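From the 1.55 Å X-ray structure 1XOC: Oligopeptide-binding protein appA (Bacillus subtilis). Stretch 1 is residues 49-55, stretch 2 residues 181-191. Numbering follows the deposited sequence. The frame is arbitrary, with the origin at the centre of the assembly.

Stretch 1, residues 49-55: ENMLYSF
Stretch 2 (181-191) KPIGSGPFKFK

The end of a helix leaves carbonyls without helical partners, and a neighbouring loop can supply them; the oligopeptide-binding protein AppA offers a compact example. Helical residues 49–52 end at Tyr53 (phi/psi -118/169), the first residue to leave helical geometry, although its N still bonds Glu49 O at 3.0 Å. Packed against this end, residues 181–187 form a loop and 188–191 enter a strand, with the CA atoms of Tyr53 and Gly186 4.0 Å apart. Two backbone hydrogen bonds set the register: Phe188 N to Met51 O (3.0 Å, 154°) and Gly186 N to Leu52 O (2.8 Å, 144°). Between these donors, Pro187 (-70/-17) has no N-H to offer, and its CD lies 3.1 Å from Met51 O.

So close an approach suits glycine. Gly186 (-81/-180) has no CB, which would lie 2.5 Å from Leu52 C; at Gly184 (-132/-176) one would fall 2.1 Å from Leu52 O. Instead, Gly184 CA makes a CA-H...O contact with Leu52 O at 3.3 Å.

Leu52, in the m,t rotamer, has its CA-to-CB bond pointing away, yet its methyls return to the loop and strand: CD1 meets Pro182 CG at 3.9 Å and CD2 meets Phe190 CB at 4.1 Å. Tyr53 behaves similarly. With chi1 -60° and chi2 -66°, its ring edge faces Ile183 O, 3.7 Å from CE1, while OH reaches Pro182 CB at 3.6 Å and bonds elsewhere in the structure. Met51 (m,t,m) sets CB 4.1 Å from Phe188 CD2 and SD 4.9 Å obliquely from the centroid of that ring (chi1 -67°, chi2 -89°).

Finally, Ser54 (m) and Ser185 (p) join OG to OG at 2.8 Å, while one water accepts from Ser54 N (2.9 Å) and Ser185 N (3.0 Å). Altogether 536 Å² is buried.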

# COMPACT_ATOMS: atom_id res chain seq x y z
N GLU A 49 -5.31 -6.39 9.73
CA GLU A 49 -6.39 -5.49 10.13
C GLU A 49 -7.72 -5.83 9.47
O GLU A 49 -8.77 -5.80 10.10
CB GLU A 49 -6.00 -4.04 9.76
CG GLU A 49 -4.88 -3.48 10.61
CD GLU A 49 -4.30 -2.19 10.06
OE1 GLU A 49 -4.79 -1.69 9.03
OE2 GLU A 49 -3.33 -1.65 10.64
N ASN A 50 -7.66 -6.18 8.20
CA ASN A 50 -8.89 -6.49 7.46
C ASN A 50 -9.54 -7.81 7.88
O ASN A 50 -10.71 -8.05 7.55
CB ASN A 50 -8.67 -6.39 5.95
CG ASN A 50 -8.73 -4.95 5.49
OD1 ASN A 50 -7.79 -4.17 5.67
ND2 ASN A 50 -9.87 -4.56 4.99
N MET A 51 -8.81 -8.66 8.60
CA MET A 51 -9.37 -9.88 9.21
C MET A 51 -9.86 -9.64 10.61
O MET A 51 -10.84 -10.24 11.04
CB MET A 51 -8.36 -11.03 9.18
CG MET A 51 -8.17 -11.56 7.79
SD MET A 51 -7.12 -13.03 7.64
CE MET A 51 -5.53 -12.30 7.97
N LEU A 52 -9.15 -8.80 11.37
CA LEU A 52 -9.52 -8.53 12.79
C LEU A 52 -10.68 -7.57 13.02
O LEU A 52 -11.36 -7.68 14.04
CB LEU A 52 -8.32 -7.97 13.58
CG LEU A 52 -7.10 -8.85 13.79
CD1 LEU A 52 -5.93 -8.10 14.34
CD2 LEU A 52 -7.52 -9.97 14.69
N TYR A 53 -10.83 -6.57 12.14
CA TYR A 53 -11.71 -5.43 12.38
C TYR A 53 -12.80 -5.38 11.35
O TYR A 53 -12.73 -6.06 10.32
CB TYR A 53 -10.89 -4.13 12.32
CG TYR A 53 -9.80 -4.08 13.35
CD1 TYR A 53 -10.11 -4.04 14.70
CD2 TYR A 53 -8.49 -4.03 12.96
CE1 TYR A 53 -9.13 -4.02 15.67
CE2 TYR A 53 -7.50 -4.00 13.91
CZ TYR A 53 -7.83 -3.98 15.24
OH TYR A 53 -6.79 -3.92 16.17
N SER A 54 -13.77 -4.51 11.62
CA SER A 54 -14.80 -4.14 10.68
C SER A 54 -14.64 -2.66 10.28
O SER A 54 -14.04 -1.86 11.01
CB SER A 54 -16.17 -4.36 11.28
OG SER A 54 -16.38 -5.71 11.65
N PHE A 55 -15.30 -2.35 9.16
CA PHE A 55 -15.22 -1.07 8.47
C PHE A 55 -16.63 -0.69 8.02
O PHE A 55 -17.44 -1.55 7.66
CB PHE A 55 -14.31 -1.22 7.24
CG PHE A 55 -12.90 -1.74 7.60
CD1 PHE A 55 -11.79 -0.89 7.70
CD2 PHE A 55 -12.72 -3.09 7.82
CE1 PHE A 55 -10.54 -1.43 8.08
CE2 PHE A 55 -11.45 -3.59 8.20
CZ PHE A 55 -10.42 -2.77 8.29
N LYS A 181 -2.77 -7.69 21.97
CA LYS A 181 -4.10 -7.77 22.52
C LYS A 181 -5.18 -7.09 21.69
O LYS A 181 -6.03 -6.43 22.24
CB LYS A 181 -4.12 -7.21 23.94
CG LYS A 181 -3.25 -7.99 24.89
CD LYS A 181 -3.72 -7.82 26.31
CE LYS A 181 -3.32 -6.47 26.82
NZ LYS A 181 -4.24 -6.00 27.91
N PRO A 182 -5.14 -7.24 20.38
CA PRO A 182 -6.16 -6.51 19.63
C PRO A 182 -7.54 -7.13 19.80
O PRO A 182 -7.67 -8.35 19.87
CB PRO A 182 -5.68 -6.65 18.18
CG PRO A 182 -4.99 -7.94 18.14
CD PRO A 182 -4.28 -8.02 19.46
N ILE A 183 -8.56 -6.28 19.87
CA ILE A 183 -9.96 -6.70 19.98
C ILE A 183 -10.71 -5.93 18.90
O ILE A 183 -10.73 -4.72 18.94
CB ILE A 183 -10.55 -6.41 21.37
CG1 ILE A 183 -9.83 -7.25 22.45
CG2 ILE A 183 -12.08 -6.60 21.37
CD1 ILE A 183 -10.08 -8.71 22.35
N GLY A 184 -11.32 -6.65 17.96
CA GLY A 184 -12.05 -6.08 16.84
C GLY A 184 -13.38 -6.77 16.72
O GLY A 184 -13.77 -7.59 17.57
N SER A 185 -14.13 -6.41 15.69
CA SER A 185 -15.41 -7.05 15.41
C SER A 185 -15.32 -7.84 14.09
O SER A 185 -16.35 -8.29 13.58
CB SER A 185 -16.53 -6.02 15.38
OG SER A 185 -16.34 -5.08 14.34
N GLY A 186 -14.10 -8.08 13.59
CA GLY A 186 -13.96 -8.70 12.28
C GLY A 186 -14.12 -10.20 12.34
O GLY A 186 -14.33 -10.78 13.42
N PRO A 187 -14.00 -10.85 11.17
CA PRO A 187 -14.31 -12.25 11.03
C PRO A 187 -13.37 -13.22 11.70
O PRO A 187 -13.72 -14.39 11.86
CB PRO A 187 -14.30 -12.47 9.51
CG PRO A 187 -13.52 -11.35 8.96
CD PRO A 187 -13.68 -10.21 9.89
N PHE A 188 -12.17 -12.75 12.07
CA PHE A 188 -11.18 -13.63 12.71
C PHE A 188 -10.67 -12.94 13.96
O PHE A 188 -10.50 -11.72 14.00
CB PHE A 188 -10.03 -13.96 11.75
CG PHE A 188 -10.45 -14.81 10.58
CD1 PHE A 188 -10.44 -16.19 10.69
CD2 PHE A 188 -10.95 -14.22 9.41
CE1 PHE A 188 -10.86 -16.99 9.62
CE2 PHE A 188 -11.35 -15.03 8.34
CZ PHE A 188 -11.32 -16.39 8.45
N LYS A 189 -10.42 -13.74 14.99
CA LYS A 189 -9.90 -13.27 16.29
C LYS A 189 -8.39 -13.55 16.42
O LYS A 189 -7.89 -14.53 15.90
CB LYS A 189 -10.57 -14.03 17.43
CG LYS A 189 -12.04 -14.04 17.47
CD LYS A 189 -12.51 -14.92 18.67
CE LYS A 189 -12.08 -16.38 18.51
NZ LYS A 189 -12.87 -17.40 19.28
N PHE A 190 -7.69 -12.68 17.11
CA PHE A 190 -6.27 -12.87 17.38
C PHE A 190 -6.02 -14.02 18.33
O PHE A 190 -6.61 -14.07 19.39
CB PHE A 190 -5.68 -11.56 17.94
CG PHE A 190 -4.21 -11.61 18.23
CD1 PHE A 190 -3.28 -11.28 17.26
CD2 PHE A 190 -3.76 -12.01 19.48
CE1 PHE A 190 -1.90 -11.32 17.56
CE2 PHE A 190 -2.39 -12.06 19.79
CZ PHE A 190 -1.47 -11.71 18.81
N LYS A 191 -5.11 -14.92 17.96
CA LYS A 191 -4.66 -15.97 18.87
C LYS A 191 -3.21 -15.77 19.35
O LYS A 191 -2.94 -15.84 20.54
CB LYS A 191 -4.83 -17.34 18.21
CG LYS A 191 -4.45 -18.50 19.12
CD LYS A 191 -4.56 -19.85 18.43
CE LYS A 191 -4.52 -20.96 19.45
NZ LYS A 191 -3.48 -20.70 20.51
O HOH W 1 -13.86 -3.66 14.42